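Local coordinates for GTP-binding protein (PDB 1WXQ) that probably binds GTP and may hydrolyse nucleotide, as an archaeal Obg-type protein whose cellular role is unknown, at residues Y43-H48 against L68-V73; N58-E63 against L339-L344; S173-N178 against V213-V218; W183-K188 against A207-R212. All coordinates share one frame; numbering follows the deposited sequence.

Contact 1: residues Y43-H48 against L68-V73; sequences YAITDH and LALIPV
Ala-44 and Ile-71 form an antiparallel hydrogen-bonded pair, and the short segments run at 157° to each other with axes 4.2 Å apart at closest. Ala-44 N donates to Ile-71 O at 2.6 Å, and Ile-71 N returns a bond to Ala-44 O. Thr-46 and Ala-69 repeat the ladder, with Ala-69 N 2.7 Å from Thr-46 O. Ile-45 faces Leu-70 between these rungs, and Tyr-43 faces Pro-72 beyond the Ala-44 pair, both non-hydrogen-bonded; Ile-45 CA makes a CA-H...O contact with Ala-69 O at 3.2 Å. Within the GTPase domain these are neighbouring antiparallel strands; strand 68-77 also pairs in parallel with strand 2-7, consistent with the second and third strands of a Ras-like G domain.

The face of Ile-45 and Leu-70, which Tyr-43 and Pro-72 share, packs through carbon. Ile-45 and Leu-70 run alongside each other in the same direction, with Ile-45 CG1 3.5 Å from Leu-70 CG. Leu-68 crosses Ile-45 at about a right angle, its CD1 3.8 Å from Ile-45 CG2. Tyr-43 brings CE1 to 3.3 Å from Pro-72 CB, while Pro-72 CD and Ile-71 C sit at the edge of its ring, in plane. Past the ladder, His-48 CB lies 3.6 Å from Ala-69 CB, and His-48 ND1 is hydrogen-bonded to Cys-50 N.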
loop_
_atom_site.group_PDB
_atom_site.type_symbol
_atom_site.label_atom_id
_atom_site.label_comp_id
_atom_site.label_asym_id
_atom_site.label_seq_id
_atom_site.Cartn_x
_atom_site.Cartn_y
_atom_site.Cartn_z
ATOM N N TYR A 43 6.154 9.264 1.984
ATOM C CA TYR A 43 5.762 9.995 0.786
ATOM C C TYR A 43 5.824 9.101 -0.455
ATOM O O TYR A 43 6.552 8.118 -0.514
ATOM C CB TYR A 43 6.715 11.182 0.616
ATOM C CG TYR A 43 6.237 12.346 1.413
ATOM C CD1 TYR A 43 5.026 12.955 1.097
ATOM C CD2 TYR A 43 7.031 12.875 2.431
ATOM C CE1 TYR A 43 4.607 14.078 1.796
ATOM C CE2 TYR A 43 6.616 14.002 3.124
ATOM C CZ TYR A 43 5.413 14.606 2.808
ATOM O OH TYR A 43 4.985 15.714 3.512
ATOM N N ALA A 44 4.990 9.449 -1.452
ATOM C CA ALA A 44 4.991 8.680 -2.693
ATOM C C ALA A 44 5.539 9.506 -3.858
ATOM O O ALA A 44 4.896 10.404 -4.385
ATOM C CB ALA A 44 3.558 8.239 -2.986
ATOM N N ILE A 45 6.793 9.193 -4.233
ATOM C CA ILE A 45 7.470 9.997 -5.244
ATOM C C ILE A 45 7.393 9.362 -6.636
ATOM O O ILE A 45 7.852 8.253 -6.871
ATOM C CB ILE A 45 8.930 10.146 -4.814
ATOM C CG1 ILE A 45 8.995 10.613 -3.357
ATOM C CG2 ILE A 45 9.626 11.208 -5.682
ATOM C CD1 ILE A 45 10.421 10.606 -2.803
ATOM N N THR A 46 6.847 10.168 -7.531
ATOM C CA THR A 46 6.760 9.819 -8.940
ATOM C C THR A 46 6.831 11.136 -9.716
ATOM O O THR A 46 6.912 12.201 -9.114
ATOM C CB THR A 46 5.446 9.064 -9.234
ATOM O OG1 THR A 46 5.437 8.609 -10.595
ATOM C CG2 THR A 46 4.245 9.966 -8.974
ATOM N N ASP A 47 6.824 11.076 -11.038
ATOM C CA ASP A 47 6.919 12.297 -11.823
ATOM C C ASP A 47 5.742 13.244 -11.634
ATOM O O ASP A 47 4.606 12.890 -11.928
ATOM C CB ASP A 47 7.054 11.975 -13.318
ATOM C CG ASP A 47 8.434 11.464 -13.688
ATOM O OD1 ASP A 47 9.429 11.940 -13.092
ATOM O OD2 ASP A 47 8.520 10.596 -14.591
ATOM N N HIS A 48 6.020 14.449 -11.143
ATOM C CA HIS A 48 4.970 15.447 -10.969
ATOM C C HIS A 48 4.594 15.919 -12.371
ATOM O O HIS A 48 5.464 16.170 -13.202
ATOM C CB HIS A 48 5.467 16.641 -10.145
ATOM C CG HIS A 48 4.441 17.720 -9.973
ATOM N ND1 HIS A 48 3.853 18.366 -11.041
ATOM C CD2 HIS A 48 3.869 18.237 -8.860
ATOM C CE1 HIS A 48 2.963 19.233 -10.592
ATOM N NE2 HIS A 48 2.952 19.175 -9.272
ATOM N N LEU A 68 9.359 16.307 -9.460
ATOM C CA LEU A 68 8.791 15.095 -8.889
ATOM C C LEU A 68 7.705 15.422 -7.875
ATOM O O LEU A 68 7.809 16.399 -7.126
ATOM C CB LEU A 68 9.878 14.252 -8.211
ATOM C CG LEU A 68 10.880 13.494 -9.094
ATOM C CD1 LEU A 68 11.926 12.831 -8.212
ATOM C CD2 LEU A 68 10.154 12.453 -9.944
ATOM N N ALA A 69 6.665 14.594 -7.856
ATOM C CA ALA A 69 5.560 14.777 -6.927
ATOM C C ALA A 69 5.748 13.922 -5.673
ATOM O O ALA A 69 5.909 12.699 -5.757
ATOM C CB ALA A 69 4.250 14.415 -7.611
ATOM N N LEU A 70 5.750 14.567 -4.512
ATOM C CA LEU A 70 5.873 13.842 -3.256
ATOM C C LEU A 70 4.518 13.901 -2.533
ATOM O O LEU A 70 4.226 14.836 -1.791
ATOM C CB LEU A 70 6.985 14.443 -2.389
ATOM C CG LEU A 70 8.421 14.065 -2.770
ATOM C CD1 LEU A 70 8.816 14.711 -4.092
ATOM C CD2 LEU A 70 9.362 14.510 -1.667
ATOM N N ILE A 71 3.694 12.887 -2.784
ATOM C CA ILE A 71 2.357 12.773 -2.217
ATOM C C ILE A 71 2.421 12.042 -0.880
ATOM O O ILE A 71 2.902 10.920 -0.816
ATOM C CB ILE A 71 1.465 11.971 -3.179
ATOM C CG1 ILE A 71 1.820 12.337 -4.625
ATOM C CG2 ILE A 71 -0.002 12.244 -2.893
ATOM C CD1 ILE A 71 1.195 11.438 -5.676
ATOM N N PRO A 72 1.933 12.668 0.207
ATOM C CA PRO A 72 1.945 12.059 1.548
ATOM C C PRO A 72 1.069 10.812 1.723
ATOM O O PRO A 72 0.024 10.682 1.092
ATOM C CB PRO A 72 1.519 13.214 2.462
ATOM C CG PRO A 72 0.637 14.026 1.588
ATOM C CD PRO A 72 1.402 14.042 0.268
ATOM N N VAL A 73 1.513 9.918 2.609
ATOM C CA VAL A 73 0.856 8.643 2.888
ATOM C C VAL A 73 1.047 8.225 4.340
ATOM O O VAL A 73 2.164 8.228 4.840
ATOM C CB VAL A 73 1.467 7.513 2.012
ATOM C CG1 VAL A 73 0.928 6.143 2.449
ATOM C CG2 VAL A 73 1.185 7.782 0.541
#

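Contact 2: residues N58-E63 against L339-L344; sequences NPQNYE and LPHVFL
Tyr-62 presents the edge of its ring to the backbone of Leu-339 and Pro-340, whose carbonyl oxygens both lie near the ring plane; Pro-340 O is 3.2 Å from Tyr-62 CE1. Over one ring face sits Pro-59 CB, from the same loop as the tyrosine, offset toward the rim. The phenol ends in a hydrogen bond from Tyr-62 OH to Leu-339 O, 2.7 Å long and nearly along the C=O axis. At the root of the side chain, Tyr-62 CB packs 3.6 Å from Val-342 CG1.

As modelled, the nitrogen end of the Asn-61 amide comes over one face of Phe-343, offset toward the rim. The Asn-61 amide stands almost perpendicular to the His-341 ring (89°), but its ND2 is placed doubtfully close to His-341 CB, so no bond is inferred from that end of the amide; Asn-61 OD1 lies 3.2 Å from Val-342 N. The amide of Gln-60 crosses the His-341 ring obliquely, with planes 55° apart. The Gln-60 backbone gives the firmer link: Gln-60 N donates to Pro-340 O at 3.0 Å, in the carbonyl plane.

The contact joins a loop of the GTPase domain to the TGS domain, far apart in sequence. Asn-58 OD1 is also hydrogen-bonded to Val-338 N. Val-342 also packs on Ile-71 of strand 68-77 and on Tyr-323 of strand 319-325, while Leu-339 packs on Tyr-323 and Val-325 of that same TGS-sheet strand.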
loop_
_atom_site.group_PDB
_atom_site.type_symbol
_atom_site.label_atom_id
_atom_site.label_comp_id
_atom_site.label_asym_id
_atom_site.label_seq_id
_atom_site.Cartn_x
_atom_site.Cartn_y
_atom_site.Cartn_z
ATOM N N ASN A 58 1.534 25.630 -7.245
ATOM C CA ASN A 58 1.379 25.992 -5.830
ATOM C C ASN A 58 0.688 24.880 -5.044
ATOM O O ASN A 58 -0.511 24.886 -4.796
ATOM C CB ASN A 58 0.572 27.291 -5.701
ATOM C CG ASN A 58 0.610 28.102 -6.974
ATOM O OD1 ASN A 58 -0.394 28.280 -7.655
ATOM N ND2 ASN A 58 1.782 28.715 -7.230
ATOM N N PRO A 59 1.449 23.853 -4.637
ATOM C CA PRO A 59 0.955 22.684 -3.905
ATOM C C PRO A 59 0.378 22.960 -2.526
ATOM O O PRO A 59 0.858 23.832 -1.805
ATOM C CB PRO A 59 2.185 21.785 -3.841
ATOM C CG PRO A 59 3.287 22.777 -3.709
ATOM C CD PRO A 59 2.915 23.792 -4.767
ATOM N N GLN A 60 -0.650 22.196 -2.165
ATOM C CA GLN A 60 -1.301 22.345 -0.874
ATOM C C GLN A 60 -1.391 21.018 -0.125
ATOM O O GLN A 60 -1.030 20.943 1.054
ATOM C CB GLN A 60 -2.695 22.950 -1.054
ATOM C CG GLN A 60 -2.701 24.209 -1.912
ATOM C CD GLN A 60 -3.929 25.078 -1.684
ATOM O OE1 GLN A 60 -4.103 26.112 -2.341
ATOM N NE2 GLN A 60 -4.785 24.668 -0.746
ATOM N N ASN A 61 -1.860 19.967 -0.795
ATOM C CA ASN A 61 -1.932 18.722 -0.041
ATOM C C ASN A 61 -0.644 17.910 -0.189
ATOM O O ASN A 61 -0.401 16.933 0.508
ATOM C CB ASN A 61 -3.166 17.948 -0.512
ATOM C CG ASN A 61 -3.148 17.825 -2.014
ATOM O OD1 ASN A 61 -2.181 18.186 -2.681
ATOM N ND2 ASN A 61 -4.264 17.312 -2.558
ATOM N N TYR A 62 0.184 18.325 -1.167
ATOM C CA TYR A 62 1.437 17.616 -1.396
ATOM C C TYR A 62 2.660 18.536 -1.404
ATOM O O TYR A 62 2.745 19.519 -0.681
ATOM C CB TYR A 62 1.299 16.914 -2.746
ATOM C CG TYR A 62 1.249 17.923 -3.838
ATOM C CD1 TYR A 62 0.153 18.775 -3.946
ATOM C CD2 TYR A 62 2.271 17.990 -4.786
ATOM C CE1 TYR A 62 0.081 19.691 -4.986
ATOM C CE2 TYR A 62 2.194 18.897 -5.832
ATOM C CZ TYR A 62 1.102 19.740 -5.936
ATOM O OH TYR A 62 1.026 20.655 -6.967
ATOM N N GLU A 63 3.649 18.157 -2.234
ATOM C CA GLU A 63 4.872 18.950 -2.307
ATOM C C GLU A 63 5.622 18.707 -3.620
ATOM O O GLU A 63 5.804 17.579 -4.060
ATOM C CB GLU A 63 5.761 18.568 -1.120
ATOM C CG GLU A 63 7.207 19.034 -1.294
ATOM C CD GLU A 63 8.059 18.453 -0.187
ATOM O OE1 GLU A 63 7.516 18.121 0.857
ATOM O OE2 GLU A 63 9.269 18.343 -0.378
ATOM N N LEU A 339 -2.607 23.760 -10.039
ATOM C CA LEU A 339 -2.436 22.359 -9.633
ATOM C C LEU A 339 -2.312 22.207 -8.122
ATOM O O LEU A 339 -1.401 21.542 -7.637
ATOM C CB LEU A 339 -1.209 21.742 -10.306
ATOM C CG LEU A 339 -1.289 21.535 -11.821
ATOM C CD1 LEU A 339 0.035 20.998 -12.336
ATOM C CD2 LEU A 339 -2.410 20.573 -12.153
ATOM N N PRO A 340 -3.247 22.809 -7.359
ATOM C CA PRO A 340 -3.302 22.790 -5.890
ATOM C C PRO A 340 -3.317 21.429 -5.192
ATOM O O PRO A 340 -2.571 21.222 -4.231
ATOM C CB PRO A 340 -4.567 23.594 -5.578
ATOM C CG PRO A 340 -4.651 24.537 -6.736
ATOM C CD PRO A 340 -4.356 23.620 -7.893
ATOM N N HIS A 341 -4.164 20.512 -5.649
ATOM C CA HIS A 341 -4.232 19.204 -4.998
ATOM C C HIS A 341 -4.024 17.996 -5.895
ATOM O O HIS A 341 -4.222 18.051 -7.109
ATOM C CB HIS A 341 -5.564 19.036 -4.270
ATOM C CG HIS A 341 -5.901 20.172 -3.367
ATOM N ND1 HIS A 341 -6.436 21.354 -3.831
ATOM C CD2 HIS A 341 -5.774 20.313 -2.027
ATOM C CE1 HIS A 341 -6.627 22.175 -2.814
ATOM N NE2 HIS A 341 -6.233 21.569 -1.708
ATOM N N VAL A 342 -3.628 16.900 -5.257
ATOM C CA VAL A 342 -3.393 15.640 -5.941
ATOM C C VAL A 342 -4.088 14.541 -5.164
ATOM O O VAL A 342 -4.027 14.506 -3.935
ATOM C CB VAL A 342 -1.890 15.286 -5.999
ATOM C CG1 VAL A 342 -1.308 15.264 -4.590
ATOM C CG2 VAL A 342 -1.703 13.930 -6.657
ATOM N N PHE A 343 -4.736 13.635 -5.879
ATOM C CA PHE A 343 -5.406 12.529 -5.213
ATOM C C PHE A 343 -4.980 11.169 -5.755
ATOM O O PHE A 343 -4.780 10.981 -6.959
ATOM C CB PHE A 343 -6.925 12.700 -5.314
ATOM C CG PHE A 343 -7.453 13.845 -4.490
ATOM C CD1 PHE A 343 -7.570 13.731 -3.110
ATOM C CD2 PHE A 343 -7.783 15.059 -5.088
ATOM C CE1 PHE A 343 -8.008 14.813 -2.331
ATOM C CE2 PHE A 343 -8.220 16.148 -4.320
ATOM C CZ PHE A 343 -8.332 16.023 -2.942
ATOM N N LEU A 344 -4.798 10.233 -4.835
ATOM C CA LEU A 344 -4.439 8.874 -5.182
ATOM C C LEU A 344 -5.779 8.194 -5.490
ATOM O O LEU A 344 -6.593 7.968 -4.592
ATOM C CB LEU A 344 -3.757 8.198 -3.984
ATOM C CG LEU A 344 -2.301 8.488 -3.567
ATOM C CD1 LEU A 344 -1.780 7.512 -2.506
ATOM C CD2 LEU A 344 -1.438 8.436 -4.820
#

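Contact 3: residues S173-N178 against V213-V218; sequences SGIGVN and VNKPMV
Lys-215 reaches Ile-175 with the far end of a folded side chain. CB, CG and CD stay clear of the 173-178 loop; the chain bends at chi2 (-63°), runs extended through chi3, and bends again at chi4 (-83°), the last turn placing NZ. CE passes Ile-175 CG2 at 3.8 Å. The tip does the polar work: Lys-215 NZ donates to Ile-175 O at 3.0 Å, in the carbonyl plane, and also bonds to Asn-214 O from above its carbonyl plane; a bond to Asn-214 OD1 is modelled implausibly short, so its detail is doubtful. Arg-100 O and Ala-102 O are further acceptors, so the ammonium is held by oxygens from three parts of the chain.

A methionine in its place would probably leave the carbonyls of Ile-175, Arg-100 and Ala-102 without their common donor.

Asn-214 ND2 adds a weak bond to the same oxygen, 3.3 Å from Ile-175 O (152° at the hydrogen), and Val-177 CG2 lies 3.7 Å from that ND2. Gly-176 passes close by with a positive phi; a CB there would lie tight against Asn-214 ND2 and would also jam against the carbonyl of Ile-175.

Lys-215 is the first residue beyond helix 200-214, just before strand 217-222, which pairs in parallel with strand 104-110: the helix-to-strand turn of a P-loop NTPase fold.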
loop_
_atom_site.group_PDB
_atom_site.type_symbol
_atom_site.label_atom_id
_atom_site.label_comp_id
_atom_site.label_asym_id
_atom_site.label_seq_id
_atom_site.Cartn_x
_atom_site.Cartn_y
_atom_site.Cartn_z
ATOM N N SER A 173 -16.100 -5.516 8.760
ATOM C CA SER A 173 -15.946 -4.093 8.428
ATOM C C SER A 173 -14.786 -3.488 9.205
ATOM O O SER A 173 -14.161 -2.533 8.746
ATOM C CB SER A 173 -17.221 -3.297 8.766
ATOM O OG SER A 173 -18.175 -3.363 7.724
ATOM N N GLY A 174 -14.502 -4.049 10.376
ATOM C CA GLY A 174 -13.425 -3.525 11.195
ATOM C C GLY A 174 -12.010 -3.653 10.651
ATOM O O GLY A 174 -11.074 -3.036 11.173
ATOM N N ILE A 175 -11.839 -4.444 9.601
ATOM C CA ILE A 175 -10.515 -4.631 9.039
ATOM C C ILE A 175 -10.336 -3.912 7.702
ATOM O O ILE A 175 -9.229 -3.818 7.178
ATOM C CB ILE A 175 -10.192 -6.138 8.891
ATOM C CG1 ILE A 175 -10.212 -6.802 10.270
ATOM C CG2 ILE A 175 -8.811 -6.338 8.279
ATOM C CD1 ILE A 175 -11.596 -7.073 10.810
ATOM N N GLY A 176 -11.428 -3.389 7.162
ATOM C CA GLY A 176 -11.347 -2.678 5.897
ATOM C C GLY A 176 -11.981 -3.408 4.727
ATOM O O GLY A 176 -11.780 -3.027 3.578
ATOM N N VAL A 177 -12.762 -4.445 5.001
ATOM C CA VAL A 177 -13.400 -5.218 3.933
ATOM C C VAL A 177 -14.685 -4.561 3.335
ATOM O O VAL A 177 -15.527 -4.106 4.091
ATOM C CB VAL A 177 -13.751 -6.632 4.468
ATOM C CG1 VAL A 177 -14.498 -7.411 3.407
ATOM C CG2 VAL A 177 -12.487 -7.393 4.881
ATOM N N ASN A 178 -14.812 -4.507 1.997
ATOM C CA ASN A 178 -15.872 -4.024 1.170
ATOM C C ASN A 178 -16.879 -5.131 1.056
ATOM O O ASN A 178 -16.543 -6.307 0.995
ATOM C CB ASN A 178 -15.295 -3.698 -0.209
ATOM C CG ASN A 178 -15.347 -2.209 -0.434
ATOM O OD1 ASN A 178 -16.354 -1.652 -0.864
ATOM N ND2 ASN A 178 -14.216 -1.549 -0.129
ATOM N N VAL A 213 -6.308 -9.911 -0.547
ATOM C CA VAL A 213 -6.846 -8.685 -1.121
ATOM C C VAL A 213 -6.896 -7.500 -0.152
ATOM O O VAL A 213 -6.690 -6.360 -0.570
ATOM C CB VAL A 213 -8.271 -8.932 -1.679
ATOM C CG1 VAL A 213 -8.871 -7.636 -2.165
ATOM C CG2 VAL A 213 -8.217 -9.933 -2.816
ATOM N N ASN A 214 -7.154 -7.785 1.132
ATOM C CA ASN A 214 -7.287 -6.774 2.202
ATOM C C ASN A 214 -5.991 -6.478 2.956
ATOM O O ASN A 214 -5.825 -5.409 3.538
ATOM C CB ASN A 214 -8.376 -7.236 3.191
ATOM C CG ASN A 214 -8.573 -6.284 4.374
ATOM O OD1 ASN A 214 -7.892 -6.391 5.392
ATOM N ND2 ASN A 214 -9.521 -5.356 4.242
ATOM N N LYS A 215 -5.073 -7.429 2.959
ATOM C CA LYS A 215 -3.806 -7.227 3.635
ATOM C C LYS A 215 -2.665 -7.619 2.710
ATOM O O LYS A 215 -1.806 -8.408 3.058
ATOM C CB LYS A 215 -3.781 -8.033 4.930
ATOM C CG LYS A 215 -4.735 -7.469 5.985
ATOM C CD LYS A 215 -4.322 -6.052 6.394
ATOM C CE LYS A 215 -5.296 -5.391 7.363
ATOM N NZ LYS A 215 -6.475 -4.775 6.691
ATOM N N PRO A 216 -2.655 -7.061 1.497
ATOM C CA PRO A 216 -1.600 -7.374 0.538
ATOM C C PRO A 216 -0.316 -6.775 1.063
ATOM O O PRO A 216 -0.325 -5.744 1.743
ATOM C CB PRO A 216 -2.077 -6.674 -0.727
ATOM C CG PRO A 216 -2.709 -5.443 -0.177
ATOM C CD PRO A 216 -3.506 -5.968 0.997
HETATM N N MSE A 217 0.804 -7.404 0.760
HETATM C CA MSE A 217 2.047 -6.855 1.258
HETATM C C MSE A 217 3.224 -6.893 0.326
HETATM O O MSE A 217 3.225 -7.588 -0.686
HETATM C CB MSE A 217 2.423 -7.514 2.586
HETATM C CG MSE A 217 2.175 -9.012 2.710
HETATM SE SE MSE A 217 2.593 -9.574 4.541
HETATM C CE MSE A 217 1.003 -10.614 4.896
ATOM N N VAL A 218 4.207 -6.069 0.654
ATOM C CA VAL A 218 5.433 -6.024 -0.102
ATOM C C VAL A 218 6.501 -6.395 0.911
ATOM O O VAL A 218 6.464 -5.961 2.064
ATOM C CB VAL A 218 5.718 -4.637 -0.690
ATOM C CG1 VAL A 218 7.144 -4.594 -1.255
ATOM C CG2 VAL A 218 4.723 -4.337 -1.795
#

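Contact 4: residues W183-K188 against A207-R212; sequences WEAMHK and ASEIRR
A salt-bridge network of Lys-188, Glu-209 and Arg-212 spans the outer side of a helix-helix packing. The Lys-188 chain is extended and meets Glu-209 at about a right angle, with NZ 3.4 Å from Glu-209 OE1, a weak bond. Arg-212 NH2 is 2.8 Å from Glu-209 OE2, but the carboxylate stands over a face of the guanidinium, toward its rim, so the attraction is of charge rather than a directed bond. Lys-188 NZ sits at the guanidinium edge, in plane; its modelled closeness to Arg-212 is doubtful at this resolution.

The two segments belong to helices 179-188 and 200-214 of the GTPase domain, their axes 9.7 Å apart at closest and inclined at 132°. Beneath the charges the packing is apolar: Ala-185 CB lies 3.9 Å from Glu-209 CG and 4.1 Å from Ile-210 CD1. A bend at chi2 (44°) puts Glu-209 CD 4.0 Å from Lys-188 CD.

An alanine at Glu-209 would probably leave Lys-188 and Arg-212 as neighbouring positive charges without their shared carboxylate, and open a gap beside Ala-185. Elsewhere on helix 200-214, Arg-211 forms salt bridges with Asp-139 and Glu-135 of helix 127-147.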
loop_
_atom_site.group_PDB
_atom_site.type_symbol
_atom_site.label_atom_id
_atom_site.label_comp_id
_atom_site.label_asym_id
_atom_site.label_seq_id
_atom_site.Cartn_x
_atom_site.Cartn_y
_atom_site.Cartn_z
ATOM N N TRP A 183 -18.004 -10.123 -2.099
ATOM C CA TRP A 183 -18.668 -10.674 -3.272
ATOM C C TRP A 183 -17.701 -11.454 -4.174
ATOM O O TRP A 183 -17.988 -12.566 -4.603
ATOM C CB TRP A 183 -19.333 -9.547 -4.087
ATOM C CG TRP A 183 -20.219 -10.092 -5.138
ATOM C CD1 TRP A 183 -21.526 -10.459 -4.995
ATOM C CD2 TRP A 183 -19.829 -10.503 -6.449
ATOM N NE1 TRP A 183 -21.973 -11.091 -6.133
ATOM C CE2 TRP A 183 -20.949 -11.131 -7.044
ATOM C CE3 TRP A 183 -18.637 -10.412 -7.181
ATOM C CZ2 TRP A 183 -20.913 -11.667 -8.332
ATOM C CZ3 TRP A 183 -18.601 -10.946 -8.464
ATOM C CH2 TRP A 183 -19.736 -11.566 -9.024
ATOM N N GLU A 184 -16.558 -10.854 -4.466
ATOM C CA GLU A 184 -15.552 -11.460 -5.328
ATOM C C GLU A 184 -14.932 -12.706 -4.743
ATOM O O GLU A 184 -14.790 -13.709 -5.432
ATOM C CB GLU A 184 -14.426 -10.470 -5.621
ATOM C CG GLU A 184 -14.860 -9.203 -6.312
ATOM C CD GLU A 184 -13.708 -8.238 -6.479
ATOM O OE1 GLU A 184 -12.870 -8.182 -5.550
ATOM O OE2 GLU A 184 -13.643 -7.532 -7.516
ATOM N N ALA A 185 -14.537 -12.635 -3.480
ATOM C CA ALA A 185 -13.906 -13.774 -2.834
ATOM C C ALA A 185 -14.827 -14.977 -2.938
ATOM O O ALA A 185 -14.425 -16.054 -3.385
ATOM C CB ALA A 185 -13.617 -13.445 -1.382
HETATM N N MSE A 186 -16.076 -14.780 -2.536
HETATM C CA MSE A 186 -17.056 -15.848 -2.586
HETATM C C MSE A 186 -17.194 -16.381 -4.000
HETATM O O MSE A 186 -17.162 -17.596 -4.234
HETATM C CB MSE A 186 -18.409 -15.340 -2.114
HETATM C CG MSE A 186 -18.485 -15.071 -0.643
HETATM SE SE MSE A 186 -20.288 -14.598 -0.186
HETATM C CE MSE A 186 -21.222 -15.946 -1.209
ATOM N N HIS A 187 -17.363 -15.450 -4.934
ATOM C CA HIS A 187 -17.532 -15.780 -6.342
ATOM C C HIS A 187 -16.357 -16.608 -6.830
ATOM O O HIS A 187 -16.535 -17.599 -7.530
ATOM C CB HIS A 187 -17.664 -14.483 -7.158
ATOM C CG HIS A 187 -17.762 -14.692 -8.639
ATOM N ND1 HIS A 187 -16.659 -14.912 -9.436
ATOM C CD2 HIS A 187 -18.835 -14.722 -9.466
ATOM C CE1 HIS A 187 -17.048 -15.069 -10.689
ATOM N NE2 HIS A 187 -18.364 -14.959 -10.735
ATOM N N LYS A 188 -15.162 -16.208 -6.421
ATOM C CA LYS A 188 -13.935 -16.874 -6.821
ATOM C C LYS A 188 -13.760 -18.291 -6.288
ATOM O O LYS A 188 -13.077 -19.103 -6.907
ATOM C CB LYS A 188 -12.748 -16.024 -6.394
ATOM C CG LYS A 188 -11.404 -16.537 -6.858
ATOM C CD LYS A 188 -10.301 -15.616 -6.377
ATOM C CE LYS A 188 -8.936 -16.200 -6.678
ATOM N NZ LYS A 188 -7.855 -15.224 -6.359
ATOM N N ALA A 207 -11.011 -16.917 4.289
ATOM C CA ALA A 207 -10.203 -15.998 5.085
ATOM C C ALA A 207 -8.914 -15.637 4.345
ATOM O O ALA A 207 -8.564 -14.466 4.235
ATOM C CB ALA A 207 -9.864 -16.619 6.456
ATOM N N SER A 208 -8.220 -16.653 3.840
ATOM C CA SER A 208 -6.971 -16.441 3.126
ATOM C C SER A 208 -7.195 -15.541 1.915
ATOM O O SER A 208 -6.390 -14.651 1.637
ATOM C CB SER A 208 -6.367 -17.788 2.677
ATOM O OG SER A 208 -5.901 -18.554 3.791
ATOM N N GLU A 209 -8.297 -15.760 1.208
ATOM C CA GLU A 209 -8.581 -14.961 0.039
ATOM C C GLU A 209 -8.804 -13.505 0.418
ATOM O O GLU A 209 -8.474 -12.603 -0.347
ATOM C CB GLU A 209 -9.801 -15.508 -0.695
ATOM C CG GLU A 209 -10.070 -14.809 -2.024
ATOM C CD GLU A 209 -8.812 -14.580 -2.858
ATOM O OE1 GLU A 209 -7.996 -15.520 -3.009
ATOM O OE2 GLU A 209 -8.655 -13.450 -3.370
ATOM N N ILE A 210 -9.355 -13.273 1.603
ATOM C CA ILE A 210 -9.617 -11.917 2.071
ATOM C C ILE A 210 -8.315 -11.219 2.409
ATOM O O ILE A 210 -8.133 -10.042 2.089
ATOM C CB ILE A 210 -10.535 -11.927 3.310
ATOM C CG1 ILE A 210 -11.966 -12.262 2.887
ATOM C CG2 ILE A 210 -10.514 -10.591 3.994
ATOM C CD1 ILE A 210 -12.528 -11.261 1.891
ATOM N N ARG A 211 -7.407 -11.957 3.051
ATOM C CA ARG A 211 -6.113 -11.421 3.435
ATOM C C ARG A 211 -5.371 -10.961 2.192
ATOM O O ARG A 211 -4.881 -9.841 2.133
ATOM C CB ARG A 211 -5.289 -12.492 4.166
ATOM C CG ARG A 211 -3.888 -12.051 4.567
ATOM C CD ARG A 211 -2.849 -12.405 3.513
ATOM N NE ARG A 211 -2.798 -13.849 3.308
ATOM C CZ ARG A 211 -1.969 -14.478 2.476
ATOM N NH1 ARG A 211 -1.094 -13.796 1.753
ATOM N NH2 ARG A 211 -2.025 -15.799 2.359
ATOM N N ARG A 212 -5.310 -11.843 1.200
ATOM C CA ARG A 212 -4.620 -11.574 -0.053
ATOM C C ARG A 212 -5.036 -10.256 -0.691
ATOM O O ARG A 212 -4.219 -9.569 -1.297
ATOM C CB ARG A 212 -4.868 -12.714 -1.039
ATOM C CG ARG A 212 -3.644 -13.574 -1.382
ATOM C CD ARG A 212 -4.001 -14.415 -2.597
ATOM N NE ARG A 212 -4.889 -13.621 -3.447
ATOM C CZ ARG A 212 -5.654 -14.103 -4.424
ATOM N NH1 ARG A 212 -5.653 -15.404 -4.706
ATOM N NH2 ARG A 212 -6.442 -13.271 -5.105
#

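Contacts 3 and 4 are mostly buried, contacts 1 and 2 only partly. Contact 3 lies nearest the centre of the chain (about 10 Å between centres), with Lys-215 NZ and, weakly, the Asn-214 amide meeting one carbonyl; contact 4 shares helix 200-214 with it and touches it through Val-177 and Ile-210, but sets two exposed cations, Lys-188 and Arg-212, against the buried Glu-209. Contacts 1 and 2 also touch, as where Leu-70 N meets Glu-63 O in a probable hydrogen bond. Contact 1 is a regular strand ladder inside the GTPase domain, whereas contact 2 relies on irregular loop carbonyls and a tyrosine to join that domain to the TGS domain. Contacts 2 and 4 are the most distant pair, with centres about 35 Å apart.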